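Local coordinates for protein 2-C-methyl-D-erythritol 4-phosphate cytidylyltransferase (Thermus thermophilus HB8, PDB 2PX7) that probably catalyses the transfer of a cytidylyl group from CTP to 2-C-methyl-D-erythritol 4-phosphate, a step of isoprenoid biosynthesis, at residues E25-I30 and A65-V70; F118-L123 and E210-A215; A136-L141 and Y204-V209; R179-Y184 and Q197-L202. All blocks are in the same frame, centred on the assembly; numbering follows the deposited sequence.

Contact 1 (E25-I30 and A65-V70)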
loop_
_atom_site.group_PDB
_atom_site.type_symbol
_atom_site.label_atom_id
_atom_site.label_comp_id
_atom_site.label_asym_id
_atom_site.label_seq_id
_atom_site.Cartn_x
_atom_site.Cartn_y
_atom_site.Cartn_z
ATOM N N GLU A 25 -19.515 -1.663 22.589
ATOM C CA GLU A 25 -18.051 -1.807 22.663
ATOM C C GLU A 25 -17.462 -1.063 23.877
ATOM O O GLU A 25 -17.758 -1.472 25.001
ATOM C CB GLU A 25 -17.364 -1.448 21.341
ATOM C CG GLU A 25 -17.369 -2.564 20.299
ATOM C CD GLU A 25 -16.576 -2.206 19.051
ATOM O OE1 GLU A 25 -16.560 -1.025 18.649
ATOM O OE2 GLU A 25 -15.976 -3.104 18.450
ATOM N N VAL A 26 -16.623 -0.023 23.661
ATOM C CA VAL A 26 -15.827 0.727 24.741
ATOM C C VAL A 26 -15.175 2.156 24.380
ATOM O O VAL A 26 -15.896 3.012 23.908
ATOM C CB VAL A 26 -14.933 -0.215 25.641
ATOM C CG1 VAL A 26 -15.710 -0.681 26.858
ATOM C CG2 VAL A 26 -14.435 -1.438 24.903
ATOM N N SER A 27 -13.884 2.450 24.592
ATOM C CA SER A 27 -13.386 3.878 24.414
ATOM C C SER A 27 -12.518 4.327 23.159
ATOM O O SER A 27 -11.349 3.991 23.047
ATOM C CB SER A 27 -12.705 4.325 25.709
ATOM O OG SER A 27 -12.810 5.715 25.936
ATOM N N VAL A 28 -13.077 5.130 22.251
ATOM C CA VAL A 28 -12.425 5.420 20.956
ATOM C C VAL A 28 -11.833 6.838 20.874
ATOM O O VAL A 28 -12.546 7.824 21.078
ATOM C CB VAL A 28 -13.407 5.191 19.752
ATOM C CG1 VAL A 28 -12.765 5.581 18.453
ATOM C CG2 VAL A 28 -13.895 3.735 19.690
ATOM N N LEU A 29 -10.536 6.939 20.568
ATOM C CA LEU A 29 -9.874 8.251 20.467
ATOM C C LEU A 29 -9.527 8.564 19.031
ATOM O O LEU A 29 -8.828 7.786 18.387
ATOM C CB LEU A 29 -8.614 8.330 21.350
ATOM C CG LEU A 29 -8.685 7.674 22.738
ATOM C CD1 LEU A 29 -7.359 7.863 23.503
ATOM C CD2 LEU A 29 -9.852 8.254 23.535
ATOM N N ILE A 30 -10.021 9.703 18.546
ATOM C CA ILE A 30 -9.791 10.175 17.183
ATOM C C ILE A 30 -8.970 11.488 17.165
ATOM O O ILE A 30 -9.548 12.583 17.172
ATOM C CB ILE A 30 -11.149 10.372 16.406
ATOM C CG1 ILE A 30 -12.095 9.151 16.533
ATOM C CG2 ILE A 30 -10.927 10.860 14.960
ATOM C CD1 ILE A 30 -11.579 7.763 15.984
ATOM N N ALA A 65 -19.333 1.829 19.637
ATOM C CA ALA A 65 -18.456 2.130 20.781
ATOM C C ALA A 65 -19.183 2.906 21.864
ATOM O O ALA A 65 -19.983 3.793 21.564
ATOM C CB ALA A 65 -17.215 2.896 20.327
ATOM N N ALA A 66 -18.878 2.592 23.121
ATOM C CA ALA A 66 -19.527 3.252 24.254
ATOM C C ALA A 66 -19.191 4.755 24.343
ATOM O O ALA A 66 -20.014 5.550 24.783
ATOM C CB ALA A 66 -19.204 2.525 25.570
ATOM N N GLU A 67 -17.991 5.133 23.892
ATOM C CA GLU A 67 -17.505 6.520 23.979
ATOM C C GLU A 67 -16.556 6.835 22.812
ATOM O O GLU A 67 -15.584 6.104 22.575
ATOM C CB GLU A 67 -16.795 6.722 25.325
ATOM C CG GLU A 67 -16.169 8.095 25.544
ATOM C CD GLU A 67 -15.451 8.199 26.890
ATOM O OE1 GLU A 67 -14.421 7.515 27.094
ATOM O OE2 GLU A 67 -15.915 8.989 27.742
ATOM N N VAL A 68 -16.865 7.890 22.065
ATOM C CA VAL A 68 -15.994 8.389 21.003
ATOM C C VAL A 68 -15.540 9.811 21.377
ATOM O O VAL A 68 -16.366 10.693 21.658
ATOM C CB VAL A 68 -16.671 8.382 19.611
ATOM C CG1 VAL A 68 -15.682 8.809 18.516
ATOM C CG2 VAL A 68 -17.283 6.997 19.280
ATOM N N LEU A 69 -14.225 10.009 21.395
ATOM C CA LEU A 69 -13.624 11.304 21.725
ATOM C C LEU A 69 -12.805 11.769 20.540
ATOM O O LEU A 69 -11.965 11.025 20.023
ATOM C CB LEU A 69 -12.744 11.170 22.967
ATOM C CG LEU A 69 -13.436 10.742 24.269
ATOM C CD1 LEU A 69 -12.443 10.162 25.245
ATOM C CD2 LEU A 69 -14.166 11.925 24.927
ATOM N N VAL A 70 -13.066 12.995 20.103
ATOM C CA VAL A 70 -12.484 13.542 18.883
ATOM C C VAL A 70 -11.728 14.831 19.184
ATOM O O VAL A 70 -12.236 15.706 19.897
ATOM C CB VAL A 70 -13.575 13.838 17.816
ATOM C CG1 VAL A 70 -12.953 14.415 16.523
ATOM C CG2 VAL A 70 -14.392 12.578 17.511
#
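Ser27 to Ile30 and Glu67 to Val70 lie in register as parallel neighbours in the main sheet of a Rossmann-like nucleotidyltransferase fold, the two strands of a beta-alpha-beta crossover whose helix is 54-61. Their axes are 4.8 Å apart and turned by only 16°. Val28 carries the centre of the ladder: its N donates to Glu67 O (2.7 Å) and its O accepts from Leu69 N (2.8 Å), so it bonds to both neighbours of Val68, its partner in register. Ile30 N continues the pattern to Leu69 O, while Glu67 N reaches Val26 O by a more bent bond (143° at the hydrogen), where the strands begin.

The beta-branched Val28, Val68, Ile30 and Val70, well suited to extended chain, share the face covered by helix 54-61. On the other, Leu29 and Leu69 lie side by side, pointing the same way toward helix 93-103, with CD2 of Leu29 3.6 Å from CD1 of Leu69. Near the strand starts that face turns polar. Ser27 OG donates to Glu67 OE1 at 2.7 Å, on the lone pair away from the other carboxylate oxygen. The glutamate chain is extended, chi1 and chi2 both near 180°, and its OE1 also receives Ser105 N. A leucine in place of Glu67 would probably leave both the buried Ser27 hydroxyl and Ser105 N without their acceptor. On the valine face, Ala65 is small enough for its CB to press against Val28 CG2 at a tight 3.5 Å.

Contact 2 (F118-L123 and E210-A215)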
loop_
_atom_site.group_PDB
_atom_site.type_symbol
_atom_site.label_atom_id
_atom_site.label_comp_id
_atom_site.label_asym_id
_atom_site.label_seq_id
_atom_site.Cartn_x
_atom_site.Cartn_y
_atom_site.Cartn_z
ATOM N N PHE A 118 -12.231 3.775 5.633
ATOM C CA PHE A 118 -12.845 2.493 5.268
ATOM C C PHE A 118 -12.309 1.355 6.121
ATOM O O PHE A 118 -11.649 0.429 5.651
ATOM C CB PHE A 118 -12.714 2.225 3.758
ATOM C CG PHE A 118 -13.156 3.389 2.898
ATOM C CD1 PHE A 118 -14.435 3.924 3.032
ATOM C CD2 PHE A 118 -12.295 3.947 1.964
ATOM C CE1 PHE A 118 -14.846 5.000 2.258
ATOM C CE2 PHE A 118 -12.701 5.021 1.171
ATOM C CZ PHE A 118 -13.977 5.552 1.322
ATOM N N VAL A 119 -12.584 1.454 7.412
ATOM C CA VAL A 119 -12.204 0.410 8.341
ATOM C C VAL A 119 -13.469 -0.380 8.611
ATOM O O VAL A 119 -14.517 0.197 8.906
ATOM C CB VAL A 119 -11.494 0.959 9.632
ATOM C CG1 VAL A 119 -10.203 1.646 9.253
ATOM C CG2 VAL A 119 -12.348 1.944 10.366
ATOM N N SER A 120 -13.369 -1.696 8.462
ATOM C CA SER A 120 -14.518 -2.581 8.554
ATOM C C SER A 120 -14.775 -2.952 9.995
ATOM O O SER A 120 -13.892 -2.813 10.852
ATOM C CB SER A 120 -14.283 -3.856 7.728
ATOM O OG SER A 120 -13.203 -4.624 8.243
ATOM N N ARG A 121 -15.984 -3.438 10.252
ATOM C CA ARG A 121 -16.358 -3.932 11.566
ATOM C C ARG A 121 -15.470 -5.110 11.949
ATOM O O ARG A 121 -15.120 -5.278 13.117
ATOM C CB ARG A 121 -17.843 -4.329 11.605
ATOM C CG ARG A 121 -18.494 -4.047 12.956
ATOM C CD ARG A 121 -19.463 -5.162 13.385
ATOM N NE ARG A 121 -19.121 -5.716 14.705
ATOM C CZ ARG A 121 -19.400 -5.146 15.883
ATOM N NH1 ARG A 121 -20.027 -3.972 15.944
ATOM N NH2 ARG A 121 -19.041 -5.750 17.016
ATOM N N GLY A 122 -15.115 -5.921 10.955
ATOM C CA GLY A 122 -14.170 -7.011 11.137
ATOM C C GLY A 122 -12.820 -6.551 11.679
ATOM O O GLY A 122 -12.297 -7.156 12.600
ATOM N N LEU A 123 -12.257 -5.493 11.102
ATOM C CA LEU A 123 -10.966 -4.966 11.561
ATOM C C LEU A 123 -11.061 -4.464 13.008
ATOM O O LEU A 123 -10.258 -4.844 13.844
ATOM C CB LEU A 123 -10.460 -3.848 10.636
ATOM C CG LEU A 123 -9.037 -3.287 10.860
ATOM C CD1 LEU A 123 -7.997 -4.363 11.042
ATOM C CD2 LEU A 123 -8.665 -2.426 9.690
ATOM N N GLU A 210 -3.883 -8.983 11.638
ATOM C CA GLU A 210 -4.015 -8.699 10.206
ATOM C C GLU A 210 -4.801 -7.411 9.980
ATOM O O GLU A 210 -5.903 -7.251 10.472
ATOM C CB GLU A 210 -4.642 -9.886 9.436
ATOM C CG GLU A 210 -5.612 -10.703 10.263
ATOM C CD GLU A 210 -6.461 -11.728 9.486
ATOM O OE1 GLU A 210 -6.434 -11.727 8.217
ATOM O OE2 GLU A 210 -7.157 -12.533 10.182
ATOM N N GLY A 211 -4.203 -6.476 9.258
ATOM C CA GLY A 211 -4.917 -5.281 8.860
ATOM C C GLY A 211 -5.799 -5.564 7.651
ATOM O O GLY A 211 -6.215 -6.702 7.423
ATOM N N GLU A 212 -6.080 -4.528 6.873
ATOM C CA GLU A 212 -6.959 -4.638 5.715
ATOM C C GLU A 212 -6.630 -3.587 4.681
ATOM O O GLU A 212 -6.350 -2.432 5.025
ATOM C CB GLU A 212 -8.423 -4.539 6.145
ATOM C CG GLU A 212 -8.974 -5.899 6.534
ATOM C CD GLU A 212 -10.362 -5.852 7.106
ATOM O OE1 GLU A 212 -11.021 -4.803 6.985
ATOM O OE2 GLU A 212 -10.781 -6.884 7.686
ATOM N N ALA A 213 -6.660 -4.004 3.412
ATOM C CA ALA A 213 -6.278 -3.167 2.289
ATOM C C ALA A 213 -7.153 -1.940 2.146
ATOM O O ALA A 213 -6.712 -0.918 1.632
ATOM C CB ALA A 213 -6.284 -3.986 0.976
ATOM N N THR A 214 -8.398 -2.051 2.593
ATOM C CA THR A 214 -9.357 -0.956 2.497
ATOM C C THR A 214 -9.104 0.135 3.538
ATOM O O THR A 214 -9.542 1.265 3.354
ATOM C CB THR A 214 -10.785 -1.465 2.661
ATOM O OG1 THR A 214 -10.849 -2.266 3.847
ATOM C CG2 THR A 214 -11.187 -2.321 1.446
ATOM N N ALA A 215 -8.399 -0.208 4.617
ATOM C CA ALA A 215 -8.060 0.749 5.665
ATOM C C ALA A 215 -6.838 1.620 5.335
ATOM O O ALA A 215 -6.065 1.969 6.228
ATOM C CB ALA A 215 -7.862 0.037 6.979
HETATM O O HOH W 1 -9.448 3.719 4.519
#
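Ser120 and Glu212 meet at the N-cap of helix 121-134, which is thereby joined to the loop that follows strand 207-210. The hydrogen bonds form a short relay. Ser120 OG donates to Glu212 OE1 at 2.5 Å, on the lone pair facing the other carboxylate oxygen, and accepts from Leu123 N at 3.1 Å, the capping bond. Serine suits this place because its hydroxyl does both jobs; a chi1 of 64° tucks OG between the backbone N and the carbonyl carbon, within reach of the first turn. The second carboxylate oxygen, OE2, makes a salt bridge with Arg126, about a turn beyond Leu123, so the glutamate grips the helix at two points.

Farther toward Phe118 the polar links are looser. Thr214 OG1 gives Phe118 O only a weak bond of 3.3 Å. A water completes the link, accepting from Phe118 N at 3.0 Å and donating to Thr214 O at 2.7 Å. The type I turn from Glu212 to Ala215 presents Thr214 to this side, and Glu212, Ala213 and Thr214 also pack on Gln222, Asp223 and Val225 of the second subunit.

Apolar contacts gather round Ala215, a methyl small enough to be shared. Val119 CG1 touches its CB at 3.6 Å, and Leu123 CD2 comes almost as close. Leucine is well chosen at 123, since its two branches serve different partners: while CD2 packs on Ala215, CD1 turns to the main chain and lies 3.6 Å from Glu210 O.

Contact 3 (A136-L141 and Y204-V209)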
loop_
_atom_site.group_PDB
_atom_site.type_symbol
_atom_site.label_atom_id
_atom_site.label_comp_id
_atom_site.label_asym_id
_atom_site.label_seq_id
_atom_site.Cartn_x
_atom_site.Cartn_y
_atom_site.Cartn_z
ATOM N N ALA A 136 -2.152 -4.553 24.153
ATOM C CA ALA A 136 -1.582 -3.709 23.093
ATOM C C ALA A 136 -1.646 -4.502 21.804
ATOM O O ALA A 136 -1.029 -5.546 21.726
ATOM C CB ALA A 136 -0.117 -3.327 23.408
ATOM N N ALA A 137 -2.384 -4.004 20.808
ATOM C CA ALA A 137 -2.549 -4.710 19.532
ATOM C C ALA A 137 -2.681 -3.752 18.353
ATOM O O ALA A 137 -3.431 -2.763 18.402
ATOM C CB ALA A 137 -3.753 -5.643 19.585
ATOM N N VAL A 138 -1.959 -4.073 17.289
ATOM C CA VAL A 138 -1.853 -3.234 16.106
ATOM C C VAL A 138 -2.152 -4.036 14.810
ATOM O O VAL A 138 -1.595 -5.131 14.626
ATOM C CB VAL A 138 -0.407 -2.650 16.053
ATOM C CG1 VAL A 138 -0.143 -1.946 14.767
ATOM C CG2 VAL A 138 -0.186 -1.705 17.243
ATOM N N PRO A 139 -2.998 -3.480 13.904
ATOM C CA PRO A 139 -3.153 -4.096 12.579
ATOM C C PRO A 139 -2.004 -3.772 11.629
ATOM O O PRO A 139 -1.562 -2.619 11.542
ATOM C CB PRO A 139 -4.480 -3.534 12.068
ATOM C CG PRO A 139 -4.573 -2.160 12.724
ATOM C CD PRO A 139 -3.844 -2.274 14.055
ATOM N N VAL A 140 -1.520 -4.806 10.931
ATOM C CA VAL A 140 -0.421 -4.680 9.986
ATOM C C VAL A 140 -0.764 -5.356 8.649
ATOM O O VAL A 140 -1.603 -6.245 8.603
ATOM C CB VAL A 140 0.937 -5.242 10.538
ATOM C CG1 VAL A 140 1.376 -4.518 11.834
ATOM C CG2 VAL A 140 0.888 -6.772 10.718
ATOM N N LEU A 141 -0.143 -4.888 7.565
ATOM C CA LEU A 141 -0.251 -5.540 6.260
ATOM C C LEU A 141 1.127 -5.886 5.743
ATOM O O LEU A 141 2.101 -5.174 6.037
ATOM C CB LEU A 141 -0.933 -4.627 5.228
ATOM C CG LEU A 141 -2.443 -4.377 5.234
ATOM C CD1 LEU A 141 -2.758 -3.475 4.073
ATOM C CD2 LEU A 141 -3.255 -5.647 5.121
ATOM N N TYR A 204 6.928 -2.943 26.998
ATOM C CA TYR A 204 5.688 -3.727 26.878
ATOM C C TYR A 204 5.523 -4.324 25.454
ATOM O O TYR A 204 5.619 -3.596 24.458
ATOM C CB TYR A 204 4.454 -2.893 27.246
ATOM C CG TYR A 204 3.204 -3.732 27.551
ATOM C CD1 TYR A 204 2.861 -4.049 28.863
ATOM C CD2 TYR A 204 2.378 -4.207 26.521
ATOM C CE1 TYR A 204 1.738 -4.816 29.158
ATOM C CE2 TYR A 204 1.243 -4.987 26.802
ATOM C CZ TYR A 204 0.938 -5.281 28.126
ATOM O OH TYR A 204 -0.156 -6.024 28.439
ATOM N N PRO A 205 5.240 -5.641 25.367
ATOM C CA PRO A 205 5.086 -6.320 24.067
ATOM C C PRO A 205 3.836 -5.847 23.314
ATOM O O PRO A 205 2.756 -5.745 23.885
ATOM C CB PRO A 205 4.952 -7.805 24.460
ATOM C CG PRO A 205 4.357 -7.761 25.866
ATOM C CD PRO A 205 5.037 -6.568 26.505
ATOM N N VAL A 206 3.987 -5.541 22.039
ATOM C CA VAL A 206 2.832 -5.104 21.254
ATOM C C VAL A 206 2.496 -6.172 20.218
ATOM O O VAL A 206 3.288 -6.436 19.337
ATOM C CB VAL A 206 3.070 -3.730 20.578
ATOM C CG1 VAL A 206 1.853 -3.295 19.769
ATOM C CG2 VAL A 206 3.448 -2.671 21.643
ATOM N N ALA A 207 1.317 -6.765 20.344
ATOM C CA ALA A 207 0.873 -7.813 19.441
ATOM C C ALA A 207 0.408 -7.246 18.107
ATOM O O ALA A 207 -0.022 -6.094 18.015
ATOM C CB ALA A 207 -0.240 -8.643 20.088
ATOM N N LEU A 208 0.511 -8.073 17.076
ATOM C CA LEU A 208 0.142 -7.711 15.727
ATOM C C LEU A 208 -1.057 -8.531 15.273
ATOM O O LEU A 208 -1.140 -9.712 15.577
ATOM C CB LEU A 208 1.322 -7.935 14.774
ATOM C CG LEU A 208 2.669 -7.263 15.086
ATOM C CD1 LEU A 208 3.682 -7.555 13.980
ATOM C CD2 LEU A 208 2.504 -5.746 15.283
ATOM N N VAL A 209 -1.982 -7.895 14.555
ATOM C CA VAL A 209 -3.099 -8.601 13.907
ATOM C C VAL A 209 -3.146 -8.217 12.434
ATOM O O VAL A 209 -2.522 -7.243 12.036
ATOM C CB VAL A 209 -4.491 -8.337 14.566
ATOM C CG1 VAL A 209 -4.490 -8.743 16.045
ATOM C CG2 VAL A 209 -4.968 -6.896 14.364
#
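Ala137, Val138 and Pro139 pair in parallel with Ala207, Leu208 and Val209, which places strand 207-210 at the edge of this chain's main Rossmann-like sheet. Val138 holds the middle: its N donates to Ala207 O (2.9 Å) and its O accepts from Val209 N (2.8 Å). Proline costs this ladder nothing at 139, since the N-H donors used on this strand are those of Val138 and Val140; Pro139 CA makes a CA-H...O contact with Val209 O (3.3 Å).

Packing is dense round Ala136, Val138 and Val206, all buried. Val138 CG2 and Val206 CG1 approach to 3.6 Å under helix 195-201, and the CB of Ala136 touches both Val206 and the Tyr204 ring, whose OH is held by Ser134 O. On the other face, Pro139 and Val209 meet beneath helix 121-134.

The Leu208-Val140 pair is less enclosed. Both residues are partly exposed, and the second subunit flanks them, with Glu153 against Leu208 and Met148 against Val140. These two side chains cross at about a right angle. In Val140, CG1 stands anti to the carbonyl carbon (chi1 -59°), which brings it 3.8 Å from Leu208 CD2.

Contact 4 (R179-Y184 and Q197-L202)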
loop_
_atom_site.group_PDB
_atom_site.type_symbol
_atom_site.label_atom_id
_atom_site.label_comp_id
_atom_site.label_asym_id
_atom_site.label_seq_id
_atom_site.Cartn_x
_atom_site.Cartn_y
_atom_site.Cartn_z
ATOM N N ARG A 179 -1.710 5.417 29.031
ATOM C CA ARG A 179 -1.363 6.495 29.965
ATOM C C ARG A 179 0.087 6.368 30.465
ATOM O O ARG A 179 0.834 7.317 30.350
ATOM C CB ARG A 179 -2.417 6.635 31.083
ATOM C CG ARG A 179 -3.811 6.929 30.479
ATOM C CD ARG A 179 -4.699 7.878 31.276
ATOM N NE ARG A 179 -5.725 7.148 31.994
ATOM C CZ ARG A 179 -7.049 7.315 31.891
ATOM N NH1 ARG A 179 -7.600 8.230 31.114
ATOM N NH2 ARG A 179 -7.830 6.542 32.614
ATOM N N GLU A 180 0.498 5.194 30.953
ATOM C CA GLU A 180 1.908 4.993 31.326
ATOM C C GLU A 180 2.867 5.334 30.190
ATOM O O GLU A 180 3.905 5.957 30.415
ATOM C CB GLU A 180 2.197 3.555 31.774
ATOM C CG GLU A 180 1.542 3.125 33.071
ATOM C CD GLU A 180 2.104 3.836 34.311
ATOM O OE1 GLU A 180 3.286 4.256 34.309
ATOM O OE2 GLU A 180 1.356 3.950 35.298
ATOM N N ALA A 181 2.526 4.894 28.978
ATOM C CA ALA A 181 3.346 5.148 27.795
ATOM C C ALA A 181 3.488 6.649 27.503
ATOM O O ALA A 181 4.593 7.144 27.241
ATOM C CB ALA A 181 2.765 4.417 26.590
ATOM N N HIS A 182 2.368 7.358 27.517
ATOM C CA HIS A 182 2.390 8.790 27.300
ATOM C C HIS A 182 3.111 9.553 28.434
ATOM O O HIS A 182 3.808 10.519 28.159
ATOM C CB HIS A 182 0.977 9.334 27.034
ATOM C CG HIS A 182 0.551 9.216 25.600
ATOM N ND1 HIS A 182 0.730 10.229 24.683
ATOM C CD2 HIS A 182 -0.015 8.188 24.920
ATOM C CE1 HIS A 182 0.271 9.842 23.507
ATOM N NE2 HIS A 182 -0.184 8.603 23.622
ATOM N N ALA A 183 2.982 9.089 29.679
ATOM C CA ALA A 183 3.697 9.701 30.823
ATOM C C ALA A 183 5.222 9.578 30.700
ATOM O O ALA A 183 5.965 10.549 30.911
ATOM C CB ALA A 183 3.217 9.091 32.153
ATOM N N TYR A 184 5.684 8.379 30.355
ATOM C CA TYR A 184 7.104 8.138 30.126
ATOM C C TYR A 184 7.616 8.933 28.930
ATOM O O TYR A 184 8.718 9.477 28.976
ATOM C CB TYR A 184 7.351 6.641 29.926
ATOM C CG TYR A 184 8.798 6.256 29.721
ATOM C CD1 TYR A 184 9.732 6.374 30.759
ATOM C CD2 TYR A 184 9.232 5.752 28.500
ATOM C CE1 TYR A 184 11.076 5.994 30.576
ATOM C CE2 TYR A 184 10.563 5.371 28.305
ATOM C CZ TYR A 184 11.479 5.489 29.349
ATOM O OH TYR A 184 12.805 5.131 29.146
ATOM N N GLN A 197 4.600 2.614 19.292
ATOM C CA GLN A 197 6.014 2.905 19.589
ATOM C C GLN A 197 6.268 3.436 20.985
ATOM O O GLN A 197 7.334 3.194 21.548
ATOM C CB GLN A 197 6.584 3.861 18.556
ATOM C CG GLN A 197 6.827 3.185 17.209
ATOM C CD GLN A 197 6.981 4.205 16.125
ATOM O OE1 GLN A 197 8.086 4.702 15.872
ATOM N NE2 GLN A 197 5.860 4.589 15.521
ATOM N N LEU A 198 5.300 4.168 21.543
ATOM C CA LEU A 198 5.406 4.682 22.928
ATOM C C LEU A 198 5.286 3.541 23.934
ATOM O O LEU A 198 5.961 3.526 24.954
ATOM C CB LEU A 198 4.298 5.701 23.198
ATOM C CG LEU A 198 4.197 6.935 22.288
ATOM C CD1 LEU A 198 3.172 7.895 22.858
ATOM C CD2 LEU A 198 5.549 7.626 22.076
ATOM N N VAL A 199 4.399 2.593 23.642
ATOM C CA VAL A 199 4.184 1.443 24.506
ATOM C C VAL A 199 5.428 0.518 24.491
ATOM O O VAL A 199 5.858 0.016 25.528
ATOM C CB VAL A 199 2.862 0.675 24.102
ATOM C CG1 VAL A 199 2.731 -0.658 24.861
ATOM C CG2 VAL A 199 1.630 1.547 24.365
ATOM N N GLN A 200 5.981 0.312 23.297
ATOM C CA GLN A 200 7.245 -0.404 23.095
ATOM C C GLN A 200 8.394 0.181 23.940
ATOM O O GLN A 200 9.173 -0.567 24.521
ATOM C CB GLN A 200 7.570 -0.392 21.589
ATOM C CG GLN A 200 8.792 -1.172 21.135
ATOM C CD GLN A 200 8.913 -1.119 19.621
ATOM O OE1 GLN A 200 8.720 -0.062 18.999
ATOM N NE2 GLN A 200 9.194 -2.253 19.021
ATOM N N ALA A 201 8.473 1.508 24.051
ATOM C CA ALA A 201 9.524 2.158 24.849
ATOM C C ALA A 201 9.422 1.859 26.351
ATOM O O ALA A 201 10.400 1.974 27.087
ATOM C CB ALA A 201 9.557 3.668 24.573
ATOM N N LEU A 202 8.248 1.413 26.798
ATOM C CA LEU A 202 8.083 0.941 28.179
ATOM C C LEU A 202 8.678 -0.440 28.429
ATOM O O LEU A 202 8.947 -0.809 29.562
ATOM C CB LEU A 202 6.592 0.931 28.565
ATOM C CG LEU A 202 5.893 2.232 28.958
ATOM C CD1 LEU A 202 4.414 1.934 29.237
ATOM C CD2 LEU A 202 6.522 2.882 30.202
HETATM O O HOH W 2 6.811 5.904 26.042
#
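Ala181 and Val199, their CA atoms 5.0 Å apart, mark where short segments of helices 175-188 and 195-201 cross almost at right angles (81°), with axes 8.3 Å apart. The crossing packs helix 175-188 against the helix that precedes edge strand 207-210; on the latter, Gln200 NE2 bonds to Gly156 O of the second subunit. So close an approach suits alanine: the CB of Ala181 touches Leu198 CB, Val199 CG2 (3.8 Å) and Leu202 CD1, and also rests against Leu198 O.

To one side, Leu198 reaches over His182. Its extended chi2 carries CD1 out over the imidazole, 3.6 Å from the ring centroid and 14° off the normal, a CH-pi contact centred on the face. The ring is also held through NE2, which bonds to Asp195 OD1 at the start of helix 195-201, and it packs against helix 93-103. Were His182 replaced by an alanine, Asp195 would probably lose this partner and the Leu198 methyl the flat surface on which it rests.

To the other side, Leu202 slides past Tyr184 in the opposite direction, one branch to each neighbour: CD1 sits 3.5 Å from Ala181 N, and CD2 3.9 Å from Tyr184 CB. The tyrosine's CG points away from its own backbone N, and CE2 of its ring lies 3.6 Å from Ala201 O.

No direct hydrogen bond spans the two segments. A water lying in the plane of the Tyr184 ring, at its edge, donates to Ala181 O (2.8 Å) and to Leu198 O. The crossing thus rests on shape and dispersion, with a water joining two carbonyls that could not bond to each other.

Contacts 1 and 3 belong to the same sheet at different places across it, their centres about 19 Å apart. Contact 2 touches both: Glu25 OE2 approaches Arg121 NH2 at 4.3 Å, and Gly211 N probably bonds to Val140 O (2.7 Å), carrying the parallel ladder of contact 3 into the loop. Contact 4 packs on contact 3 through Val199 CG1 and Val206 CG2 (3.9 Å), but its centre is about 25 Å from that of contact 2. Contact 2 comes nearest to a predicted site: the Ala215 side chain is about 8 Å from that of Lys217, close in sequence too and predicted to position MEP. The side chain of Ile30 is about 10 Å from that of Lys44, a predicted transition-state stabiliser.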